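Long-range contacts in peptide amidase (Stenotrophomonas maltophilia, PDB 1M22), which probably hydrolyses amide bonds as a peptide amidase of the amidase-signature family: residues 20-31 and 58-69; 88-96 and 107-118. One frame throughout, in Å; residues are numbered along the deposited sequence.

Contact 1: 20-31 and 58-69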
loop_
_atom_site.group_PDB
_atom_site.type_symbol
_atom_site.label_atom_id
_atom_site.label_comp_id
_atom_site.label_asym_id
_atom_site.label_seq_id
_atom_site.Cartn_x
_atom_site.Cartn_y
_atom_site.Cartn_z
ATOM N N MET A 20 -10.077 7.903 -23.582
ATOM C CA MET A 20 -10.760 6.733 -24.115
ATOM C C MET A 20 -12.207 7.072 -24.454
ATOM O O MET A 20 -12.741 6.614 -25.463
ATOM C CB MET A 20 -10.716 5.573 -23.110
ATOM C CG MET A 20 -9.319 4.993 -22.895
ATOM S SD MET A 20 -9.294 3.458 -21.925
ATOM C CE MET A 20 -9.413 4.097 -20.255
ATOM N N THR A 21 -12.835 7.890 -23.618
ATOM C CA THR A 21 -14.221 8.288 -23.831
ATOM C C THR A 21 -14.363 9.183 -25.064
ATOM O O THR A 21 -15.426 9.229 -25.685
ATOM C CB THR A 21 -14.772 9.010 -22.580
ATOM O OG1 THR A 21 -14.712 8.114 -21.461
ATOM C CG2 THR A 21 -16.218 9.444 -22.790
ATOM N N ALA A 22 -13.288 9.878 -25.422
ATOM C CA ALA A 22 -13.298 10.760 -26.586
ATOM C C ALA A 22 -12.891 9.998 -27.845
ATOM O O ALA A 22 -12.864 10.561 -28.940
ATOM C CB ALA A 22 -12.358 11.933 -26.361
ATOM N N GLY A 23 -12.570 8.717 -27.680
ATOM C CA GLY A 23 -12.178 7.891 -28.808
ATOM C C GLY A 23 -10.762 8.109 -29.310
ATOM O O GLY A 23 -10.429 7.706 -30.425
ATOM N N GLU A 24 -9.922 8.740 -28.497
ATOM C CA GLU A 24 -8.542 8.997 -28.895
ATOM C C GLU A 24 -7.582 7.960 -28.326
ATOM O O GLU A 24 -6.383 7.989 -28.602
ATOM C CB GLU A 24 -8.107 10.391 -28.441
ATOM C CG GLU A 24 -8.868 11.522 -29.106
ATOM C CD GLU A 24 -8.239 12.875 -28.844
ATOM O OE1 GLU A 24 -7.079 13.080 -29.263
ATOM O OE2 GLU A 24 -8.901 13.731 -28.220
ATOM N N LEU A 25 -8.123 7.040 -27.537
ATOM C CA LEU A 25 -7.326 5.991 -26.913
ATOM C C LEU A 25 -8.238 4.834 -26.542
ATOM O O LEU A 25 -9.411 5.037 -26.239
ATOM C CB LEU A 25 -6.657 6.527 -25.638
ATOM C CG LEU A 25 -5.855 5.558 -24.760
ATOM C CD1 LEU A 25 -4.615 5.097 -25.506
ATOM C CD2 LEU A 25 -5.463 6.249 -23.462
ATOM N N ASP A 26 -7.718 3.616 -26.600
ATOM C CA ASP A 26 -8.514 2.470 -26.186
ATOM C C ASP A 26 -7.716 1.657 -25.179
ATOM O O ASP A 26 -6.499 1.822 -25.049
ATOM C CB ASP A 26 -8.951 1.597 -27.367
ATOM C CG ASP A 26 -7.810 1.185 -28.252
ATOM O OD1 ASP A 26 -6.716 0.884 -27.735
ATOM O OD2 ASP A 26 -8.023 1.146 -29.481
ATOM N N SER A 27 -8.409 0.787 -24.460
ATOM C CA SER A 27 -7.767 -0.016 -23.436
ATOM C C SER A 27 -6.655 -0.921 -23.951
ATOM O O SER A 27 -5.627 -1.069 -23.291
ATOM C CB SER A 27 -8.812 -0.848 -22.696
ATOM O OG SER A 27 -8.234 -1.460 -21.554
ATOM N N THR A 28 -6.836 -1.522 -25.124
ATOM C CA THR A 28 -5.799 -2.406 -25.641
ATOM C C THR A 28 -4.502 -1.653 -25.938
ATOM O O THR A 28 -3.412 -2.164 -25.687
ATOM C CB THR A 28 -6.267 -3.169 -26.906
ATOM O OG1 THR A 28 -6.709 -2.241 -27.901
ATOM C CG2 THR A 28 -7.405 -4.115 -26.562
ATOM N N THR A 29 -4.614 -0.435 -26.456
ATOM C CA THR A 29 -3.428 0.361 -26.757
ATOM C C THR A 29 -2.701 0.713 -25.459
ATOM O O THR A 29 -1.484 0.559 -25.348
ATOM C CB THR A 29 -3.801 1.665 -27.496
ATOM O OG1 THR A 29 -4.423 1.341 -28.747
ATOM C CG2 THR A 29 -2.565 2.506 -27.760
ATOM N N LEU A 30 -3.460 1.182 -24.474
ATOM C CA LEU A 30 -2.893 1.558 -23.183
ATOM C C LEU A 30 -2.269 0.344 -22.495
ATOM O O LEU A 30 -1.144 0.410 -21.989
ATOM C CB LEU A 30 -3.987 2.167 -22.303
ATOM C CG LEU A 30 -3.596 2.701 -20.924
ATOM C CD1 LEU A 30 -2.484 3.733 -21.046
ATOM C CD2 LEU A 30 -4.825 3.317 -20.271
ATOM N N THR A 31 -2.999 -0.765 -22.494
ATOM C CA THR A 31 -2.527 -1.995 -21.875
ATOM C C THR A 31 -1.240 -2.500 -22.526
ATOM O O THR A 31 -0.278 -2.835 -21.831
ATOM C CB THR A 31 -3.616 -3.087 -21.944
ATOM O OG1 THR A 31 -4.739 -2.677 -21.152
ATOM C CG2 THR A 31 -3.093 -4.414 -21.420
ATOM N N ALA A 58 -4.533 -10.332 -19.822
ATOM C CA ALA A 58 -4.573 -8.869 -19.818
ATOM C C ALA A 58 -5.120 -8.285 -21.117
ATOM O O ALA A 58 -6.012 -7.437 -21.094
ATOM C CB ALA A 58 -3.189 -8.305 -19.541
ATOM N N LEU A 59 -4.582 -8.733 -22.247
ATOM C CA LEU A 59 -5.025 -8.234 -23.543
ATOM C C LEU A 59 -6.482 -8.599 -23.810
ATOM O O LEU A 59 -7.244 -7.795 -24.348
ATOM C CB LEU A 59 -4.133 -8.789 -24.658
ATOM C CG LEU A 59 -4.463 -8.299 -26.071
ATOM C CD1 LEU A 59 -4.387 -6.777 -26.122
ATOM C CD2 LEU A 59 -3.491 -8.921 -27.062
ATOM N N LYS A 60 -6.861 -9.816 -23.432
ATOM C CA LYS A 60 -8.231 -10.279 -23.614
ATOM C C LYS A 60 -9.185 -9.376 -22.834
ATOM O O LYS A 60 -10.226 -8.965 -23.347
ATOM C CB LYS A 60 -8.372 -11.724 -23.127
ATOM C CG LYS A 60 -9.790 -12.281 -23.226
ATOM C CD LYS A 60 -9.863 -13.731 -22.767
ATOM C CE LYS A 60 -9.583 -13.868 -21.280
ATOM N NZ LYS A 60 -10.603 -13.161 -20.455
ATOM N N GLU A 61 -8.817 -9.073 -21.592
ATOM C CA GLU A 61 -9.631 -8.214 -20.739
ATOM C C GLU A 61 -9.757 -6.817 -21.342
ATOM O O GLU A 61 -10.855 -6.265 -21.421
ATOM C CB GLU A 61 -9.016 -8.130 -19.335
ATOM C CG GLU A 61 -9.255 -9.372 -18.477
ATOM C CD GLU A 61 -8.534 -9.329 -17.133
ATOM O OE1 GLU A 61 -8.531 -8.264 -16.472
ATOM O OE2 GLU A 61 -7.982 -10.372 -16.725
ATOM N N ALA A 62 -8.634 -6.251 -21.774
ATOM C CA ALA A 62 -8.641 -4.922 -22.371
ATOM C C ALA A 62 -9.529 -4.885 -23.617
ATOM O O ALA A 62 -10.300 -3.944 -23.812
ATOM C CB ALA A 62 -7.215 -4.502 -22.725
ATOM N N ALA A 63 -9.418 -5.914 -24.454
ATOM C CA ALA A 63 -10.207 -5.989 -25.682
ATOM C C ALA A 63 -11.699 -6.104 -25.391
ATOM O O ALA A 63 -12.524 -5.577 -26.137
ATOM C CB ALA A 63 -9.742 -7.167 -26.526
ATOM N N GLU A 64 -12.045 -6.792 -24.309
ATOM C CA GLU A 64 -13.446 -6.942 -23.944
ATOM C C GLU A 64 -13.977 -5.602 -23.437
ATOM O O GLU A 64 -15.111 -5.229 -23.731
ATOM C CB GLU A 64 -13.607 -8.022 -22.871
ATOM C CG GLU A 64 -15.048 -8.468 -22.643
ATOM C CD GLU A 64 -15.719 -8.963 -23.914
ATOM O OE1 GLU A 64 -15.102 -9.769 -24.642
ATOM O OE2 GLU A 64 -16.870 -8.553 -24.180
ATOM N N ARG A 65 -13.158 -4.873 -22.681
ATOM C CA ARG A 65 -13.586 -3.571 -22.180
ATOM C C ARG A 65 -13.810 -2.631 -23.366
ATOM O O ARG A 65 -14.731 -1.818 -23.351
ATOM C CB ARG A 65 -12.544 -2.956 -21.236
ATOM C CG ARG A 65 -12.145 -3.794 -20.009
ATOM C CD ARG A 65 -13.237 -4.084 -18.981
ATOM N NE ARG A 65 -14.104 -5.149 -19.386
ATOM C CZ ARG A 65 -14.175 -6.439 -19.074
ATOM N NH1 ARG A 65 -13.391 -7.097 -18.227
ATOM N NH2 ARG A 65 -15.124 -7.089 -19.714
ATOM N N ASP A 66 -12.968 -2.742 -24.391
ATOM C CA ASP A 66 -13.126 -1.894 -25.568
ATOM C C ASP A 66 -14.387 -2.267 -26.346
ATOM O O ASP A 66 -15.082 -1.390 -26.859
ATOM C CB ASP A 66 -11.897 -1.978 -26.483
ATOM C CG ASP A 66 -10.694 -1.233 -25.918
ATOM O OD1 ASP A 66 -10.896 -0.296 -25.113
ATOM O OD2 ASP A 66 -9.549 -1.572 -26.293
ATOM N N ARG A 67 -14.686 -3.561 -26.441
ATOM C CA ARG A 67 -15.895 -3.984 -27.140
ATOM C C ARG A 67 -17.111 -3.434 -26.393
ATOM O O ARG A 67 -18.059 -2.940 -27.008
ATOM C CB ARG A 67 -15.971 -5.514 -27.228
ATOM C CG ARG A 67 -15.142 -6.116 -28.367
ATOM C CD ARG A 67 -15.396 -7.614 -28.520
ATOM N NE ARG A 67 -14.723 -8.411 -27.497
ATOM C CZ ARG A 67 -13.437 -8.744 -27.530
ATOM N NH1 ARG A 67 -12.666 -8.359 -28.539
ATOM N NH2 ARG A 67 -12.918 -9.465 -26.547
ATOM N N GLU A 68 -17.074 -3.505 -25.066
ATOM C CA GLU A 68 -18.176 -2.995 -24.254
ATOM C C GLU A 68 -18.332 -1.495 -24.481
ATOM O O GLU A 68 -19.449 -0.991 -24.602
ATOM C CB GLU A 68 -17.927 -3.279 -22.769
ATOM C CG GLU A 68 -17.873 -4.760 -22.427
ATOM C CD GLU A 68 -17.488 -5.026 -20.983
ATOM O OE1 GLU A 68 -16.831 -4.159 -20.364
ATOM O OE2 GLU A 68 -17.824 -6.113 -20.468
ATOM N N ARG A 69 -17.212 -0.780 -24.545
ATOM C CA ARG A 69 -17.260 0.659 -24.768
ATOM C C ARG A 69 -17.907 0.960 -26.119
ATOM O O ARG A 69 -18.785 1.817 -26.216
ATOM C CB ARG A 69 -15.852 1.261 -24.724
ATOM C CG ARG A 69 -15.824 2.779 -24.884
ATOM C CD ARG A 69 -14.402 3.325 -24.854
ATOM N NE ARG A 69 -13.753 3.143 -23.557
ATOM C CZ ARG A 69 -13.930 3.940 -22.505
ATOM N NH1 ARG A 69 -14.738 4.989 -22.579
ATOM N NH2 ARG A 69 -13.286 3.687 -21.375
#
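The carboxylate of D66, on helix 58-70, plugs into the first turn of helix 27-43. D66 OD1 takes the backbone N-H of S27 through its syn lone pair, 2.8 Å from S27 N, and D66 OD2 takes that of T28 at 3.0 Å from T28 N, on the syn side but 20° out of the carboxylate plane. D26, the N-cap of the same helix, serves the next amide: its OD1 lies 2.8 Å from T29 N and also accepts from T29 OG1. Its CG sits between the backbone N and carbonyl carbon (chi1 52°), which turns the carboxylate back over the helix start.

T28 is a knob among L59, A62, A63 and D66, its CG2 pressed to 3.4 Å from A63 N. The CB of A62 faces two hydroxyls, 3.4 Å from S27 OG and 3.5 Å from T31 OG1; those hydroxyls bond to G80 O and S27 O respectively. The two helices run roughly antiparallel, their short segments 151° apart, and pack together on the central sheet, S27 and T31 touching V123 of strand 123-128, L30 and T31 touching P82 of strand 82-86.

R69 lays its guanidinium across helix 13-21, with M20 CB over the centre of one face, 3.6 Å above the plane. Its NH1 makes a weak bond to T21 OG1, whose stronger partner is Q17 O, while NH2 bonds to Q17 OE1.

Two acids meet at one helix start, D26 OD1 and D66 OD2 being 4.0 Å apart; the amides and helix dipole probably offset their repulsion, consistent with both being ionised.

Contact 2: 88-96 and 107-118; sequences NINAAPMAT and RPDDAYLVRRLR
P108 drives its ring against the side-chain amide of N90, and this is the main bump of the contact. P108 CG stands 3.4 Å from N90 CG, the two side chains crossing at about a right angle, while T96 flanks the same ring, its OG1 nearest P108 CG. N90 CG lies anti to its own carbonyl carbon (chi1 -64°), which brings the amide beside the proline; OD1 bonds to Y337, and ND2 gives a proton to water 1, which passes one on to D109 O. A second water fills the hollow behind P108, gathering A91 N, M94 O, T96 OG1 and P108 O.

Further along, methyls meet. I89 CG2 rests against A111 CB and V114 CG2, 3.6 Å from the latter, with L113 CD1 a little farther off, and V114 CG2 also abuts N90 O. That carbonyl accepts from A111 N, the N-cap residue of helix 112-119, at 3.0 Å. In this amidase-family fold the loop belongs to a beta-alpha-beta crossover: strand 82-86, which ends in the active-site lysine K86, then helix 112-119, then strand 123-128, a parallel neighbour of 82-86 in the central sheet.

Around A92, D110 and R118 close over the loop. D110 OD1 takes A92 N at 2.8 Å, met nearly along its C-O axis; D110 OD2 is salt-bridged to R118 NH1 at 2.8 Å. R118, extended from CG to NE, brings both NH1 and NH2 end-on to A92 O, which lies in the guanidinium plane. At the far edge, the R107 chain runs beside the backbone of 93-95, its CD 3.3 Å from P93 O.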
loop_
_atom_site.group_PDB
_atom_site.type_symbol
_atom_site.label_atom_id
_atom_site.label_comp_id
_atom_site.label_asym_id
_atom_site.label_seq_id
_atom_site.Cartn_x
_atom_site.Cartn_y
_atom_site.Cartn_z
ATOM N N ASN A 88 0.027 -10.850 -2.834
ATOM C CA ASN A 88 -0.558 -11.552 -1.698
ATOM C C ASN A 88 -2.084 -11.450 -1.844
ATOM O O ASN A 88 -2.836 -11.937 -1.002
ATOM C CB ASN A 88 -0.082 -10.999 -0.338
ATOM C CG ASN A 88 -0.346 -9.518 -0.154
ATOM O OD1 ASN A 88 -0.741 -8.815 -1.078
ATOM N ND2 ASN A 88 -0.109 -9.035 1.062
ATOM N N ILE A 89 -2.524 -10.843 -2.948
ATOM C CA ILE A 89 -3.949 -10.667 -3.249
ATOM C C ILE A 89 -4.376 -11.672 -4.326
ATOM O O ILE A 89 -3.833 -11.672 -5.432
ATOM C CB ILE A 89 -4.228 -9.231 -3.770
ATOM C CG1 ILE A 89 -3.776 -8.199 -2.731
ATOM C CG2 ILE A 89 -5.712 -9.070 -4.099
ATOM C CD1 ILE A 89 -3.810 -6.755 -3.222
ATOM N N ASN A 90 -5.347 -12.525 -4.006
ATOM C CA ASN A 90 -5.827 -13.536 -4.951
ATOM C C ASN A 90 -6.392 -12.919 -6.227
ATOM O O ASN A 90 -7.208 -11.998 -6.171
ATOM C CB ASN A 90 -6.925 -14.398 -4.313
ATOM C CG ASN A 90 -6.432 -15.223 -3.138
ATOM O OD1 ASN A 90 -5.250 -15.222 -2.805
ATOM N ND2 ASN A 90 -7.354 -15.944 -2.505
ATOM N N ALA A 91 -5.974 -13.445 -7.375
ATOM C CA ALA A 91 -6.459 -12.950 -8.659
ATOM C C ALA A 91 -6.226 -13.969 -9.768
ATOM O O ALA A 91 -5.095 -14.180 -10.201
ATOM C CB ALA A 91 -5.775 -11.629 -9.014
ATOM N N ALA A 92 -7.300 -14.605 -10.219
ATOM C CA ALA A 92 -7.197 -15.584 -11.291
ATOM C C ALA A 92 -6.863 -14.843 -12.584
ATOM O O ALA A 92 -7.222 -13.677 -12.746
ATOM C CB ALA A 92 -8.514 -16.335 -11.437
ATOM N N PRO A 93 -6.181 -15.512 -13.528
ATOM C CA PRO A 93 -5.704 -16.897 -13.486
ATOM C C PRO A 93 -4.247 -17.009 -13.038
ATOM O O PRO A 93 -3.599 -18.034 -13.248
ATOM C CB PRO A 93 -5.882 -17.344 -14.926
ATOM C CG PRO A 93 -5.423 -16.125 -15.666
ATOM C CD PRO A 93 -6.064 -14.970 -14.896
ATOM N N MET A 94 -3.734 -15.949 -12.428
ATOM C CA MET A 94 -2.354 -15.925 -11.965
ATOM C C MET A 94 -2.210 -16.626 -10.624
ATOM O O MET A 94 -3.194 -16.927 -9.952
ATOM C CB MET A 94 -1.885 -14.479 -11.820
ATOM C CG MET A 94 -2.035 -13.657 -13.085
ATOM S SD MET A 94 -2.250 -11.904 -12.737
ATOM C CE MET A 94 -4.036 -11.827 -12.581
ATOM N N ALA A 95 -0.971 -16.896 -10.240
ATOM C CA ALA A 95 -0.725 -17.519 -8.955
ATOM C C ALA A 95 -0.717 -16.395 -7.929
ATOM O O ALA A 95 -0.615 -15.221 -8.286
ATOM C CB ALA A 95 0.622 -18.231 -8.959
ATOM N N THR A 96 -0.865 -16.758 -6.662
ATOM C CA THR A 96 -0.808 -15.797 -5.567
ATOM C C THR A 96 0.185 -16.481 -4.638
ATOM O O THR A 96 -0.171 -17.375 -3.874
ATOM C CB THR A 96 -2.177 -15.614 -4.888
ATOM O OG1 THR A 96 -3.098 -15.047 -5.831
ATOM C CG2 THR A 96 -2.056 -14.670 -3.698
ATOM N N ARG A 107 -3.120 -21.071 -7.620
ATOM C CA ARG A 107 -3.886 -20.052 -8.338
ATOM C C ARG A 107 -5.345 -19.939 -7.900
ATOM O O ARG A 107 -6.255 -20.385 -8.602
ATOM C CB ARG A 107 -3.825 -20.346 -9.841
ATOM C CG ARG A 107 -2.413 -20.568 -10.363
ATOM C CD ARG A 107 -2.403 -20.828 -11.861
ATOM N NE ARG A 107 -1.054 -21.066 -12.365
ATOM C CZ ARG A 107 -0.363 -22.185 -12.166
ATOM N NH1 ARG A 107 -0.893 -23.182 -11.471
ATOM N NH2 ARG A 107 0.861 -22.307 -12.662
ATOM N N PRO A 108 -5.589 -19.329 -6.731
ATOM C CA PRO A 108 -6.945 -19.156 -6.196
ATOM C C PRO A 108 -7.808 -18.142 -6.950
ATOM O O PRO A 108 -7.302 -17.314 -7.707
ATOM C CB PRO A 108 -6.689 -18.732 -4.754
ATOM C CG PRO A 108 -5.410 -17.957 -4.861
ATOM C CD PRO A 108 -4.580 -18.815 -5.788
ATOM N N ASP A 109 -9.116 -18.216 -6.724
ATOM C CA ASP A 109 -10.069 -17.313 -7.360
ATOM C C ASP A 109 -9.924 -15.892 -6.823
ATOM O O ASP A 109 -9.363 -15.681 -5.748
ATOM C CB ASP A 109 -11.499 -17.804 -7.124
ATOM C CG ASP A 109 -11.717 -19.222 -7.612
ATOM O OD1 ASP A 109 -11.418 -19.495 -8.792
ATOM O OD2 ASP A 109 -12.189 -20.060 -6.815
ATOM N N ASP A 110 -10.455 -14.932 -7.576
ATOM C CA ASP A 110 -10.393 -13.510 -7.232
ATOM C C ASP A 110 -10.797 -13.113 -5.816
ATOM O O ASP A 110 -11.822 -13.559 -5.302
ATOM C CB ASP A 110 -11.279 -12.694 -8.178
ATOM C CG ASP A 110 -10.740 -12.629 -9.591
ATOM O OD1 ASP A 110 -9.678 -13.220 -9.861
ATOM O OD2 ASP A 110 -11.389 -11.974 -10.436
ATOM N N ALA A 111 -9.991 -12.246 -5.210
ATOM C CA ALA A 111 -10.282 -11.709 -3.886
ATOM C C ALA A 111 -11.469 -10.762 -4.079
ATOM O O ALA A 111 -11.719 -10.286 -5.189
ATOM C CB ALA A 111 -9.085 -10.933 -3.365
ATOM N N TYR A 112 -12.191 -10.472 -3.006
ATOM C CA TYR A 112 -13.342 -9.583 -3.105
ATOM C C TYR A 112 -13.013 -8.253 -3.785
ATOM O O TYR A 112 -13.718 -7.832 -4.701
ATOM C CB TYR A 112 -13.929 -9.308 -1.717
ATOM C CG TYR A 112 -15.210 -8.505 -1.769
ATOM C CD1 TYR A 112 -16.409 -9.101 -2.156
ATOM C CD2 TYR A 112 -15.216 -7.141 -1.477
ATOM C CE1 TYR A 112 -17.582 -8.359 -2.255
ATOM C CE2 TYR A 112 -16.387 -6.388 -1.574
ATOM C CZ TYR A 112 -17.561 -7.008 -1.966
ATOM O OH TYR A 112 -18.719 -6.277 -2.086
ATOM N N LEU A 113 -11.944 -7.589 -3.356
ATOM C CA LEU A 113 -11.612 -6.300 -3.953
ATOM C C LEU A 113 -11.246 -6.417 -5.429
ATOM O O LEU A 113 -11.419 -5.464 -6.190
ATOM C CB LEU A 113 -10.493 -5.611 -3.166
ATOM C CG LEU A 113 -9.066 -6.149 -3.208
ATOM C CD1 LEU A 113 -8.346 -5.627 -4.448
ATOM C CD2 LEU A 113 -8.336 -5.678 -1.965
ATOM N N VAL A 114 -10.749 -7.581 -5.841
ATOM C CA VAL A 114 -10.398 -7.784 -7.240
ATOM C C VAL A 114 -11.687 -7.940 -8.048
ATOM O O VAL A 114 -11.785 -7.452 -9.175
ATOM C CB VAL A 114 -9.490 -9.019 -7.419
ATOM C CG1 VAL A 114 -9.272 -9.308 -8.897
ATOM C CG2 VAL A 114 -8.154 -8.765 -6.737
ATOM N N ARG A 115 -12.679 -8.612 -7.468
ATOM C CA ARG A 115 -13.959 -8.768 -8.146
ATOM C C ARG A 115 -14.557 -7.373 -8.329
ATOM O O ARG A 115 -15.124 -7.063 -9.375
ATOM C CB ARG A 115 -14.906 -9.651 -7.326
ATOM C CG ARG A 115 -14.407 -11.082 -7.150
ATOM C CD ARG A 115 -15.541 -12.059 -6.863
ATOM N NE ARG A 115 -16.175 -11.854 -5.562
ATOM C CZ ARG A 115 -15.632 -12.199 -4.399
ATOM N NH1 ARG A 115 -14.435 -12.770 -4.363
ATOM N NH2 ARG A 115 -16.292 -11.985 -3.268
ATOM N N ARG A 116 -14.414 -6.521 -7.318
ATOM C CA ARG A 116 -14.939 -5.166 -7.424
ATOM C C ARG A 116 -14.213 -4.372 -8.510
ATOM O O ARG A 116 -14.843 -3.644 -9.275
ATOM C CB ARG A 116 -14.825 -4.423 -6.091
ATOM C CG ARG A 116 -15.754 -4.933 -4.999
ATOM C CD ARG A 116 -15.767 -3.977 -3.814
ATOM N NE ARG A 116 -16.411 -2.705 -4.136
ATOM C CZ ARG A 116 -17.723 -2.544 -4.276
ATOM N NH1 ARG A 116 -18.542 -3.574 -4.123
ATOM N NH2 ARG A 116 -18.219 -1.349 -4.570
ATOM N N LEU A 117 -12.892 -4.510 -8.585
ATOM C CA LEU A 117 -12.124 -3.789 -9.598
ATOM C C LEU A 117 -12.491 -4.252 -11.003
ATOM O O LEU A 117 -12.640 -3.437 -11.910
ATOM C CB LEU A 117 -10.623 -3.978 -9.363
ATOM C CG LEU A 117 -10.044 -3.188 -8.188
ATOM C CD1 LEU A 117 -8.639 -3.672 -7.898
ATOM C CD2 LEU A 117 -10.054 -1.701 -8.510
ATOM N N ARG A 118 -12.638 -5.559 -11.186
ATOM C CA ARG A 118 -12.990 -6.067 -12.501
ATOM C C ARG A 118 -14.412 -5.670 -12.889
ATOM O O ARG A 118 -14.668 -5.350 -14.051
ATOM C CB ARG A 118 -12.786 -7.585 -12.561
ATOM C CG ARG A 118 -11.317 -7.949 -12.783
ATOM C CD ARG A 118 -11.054 -9.446 -12.785
ATOM N NE ARG A 118 -9.809 -9.747 -13.489
ATOM C CZ ARG A 118 -8.995 -10.753 -13.186
ATOM N NH1 ARG A 118 -9.283 -11.568 -12.179
ATOM N NH2 ARG A 118 -7.892 -10.949 -13.897
HETATM O O HOH W 1 -10.097 -15.386 -3.154
HETATM O O HOH W 2 -4.670 -16.234 -7.804
#

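Overall arrangement
Contact 1 closes before contact 2 opens along the chain, and their centres lie 21 Å apart, yet they touch directly: E61 OE2, on helix 58-70, makes a 2.9 Å salt bridge to R118 NH2. R118 therefore links the helix pair of contact 1 to the loop of contact 2. Strands 123-128 and 82-86 lie against both: beside the residues of contact 1 that reach V123 and P82, M94 and R118 reach V124, while A91 and V114 touch L85. Only contact 2 comes near the catalytic residues: the side chain of I89 is about 4 Å from that of K86 and about 10 Å from that of S165. The centre of contact 1 lies about 26 Å from the centre of the chain, that of contact 2 about 16 Å.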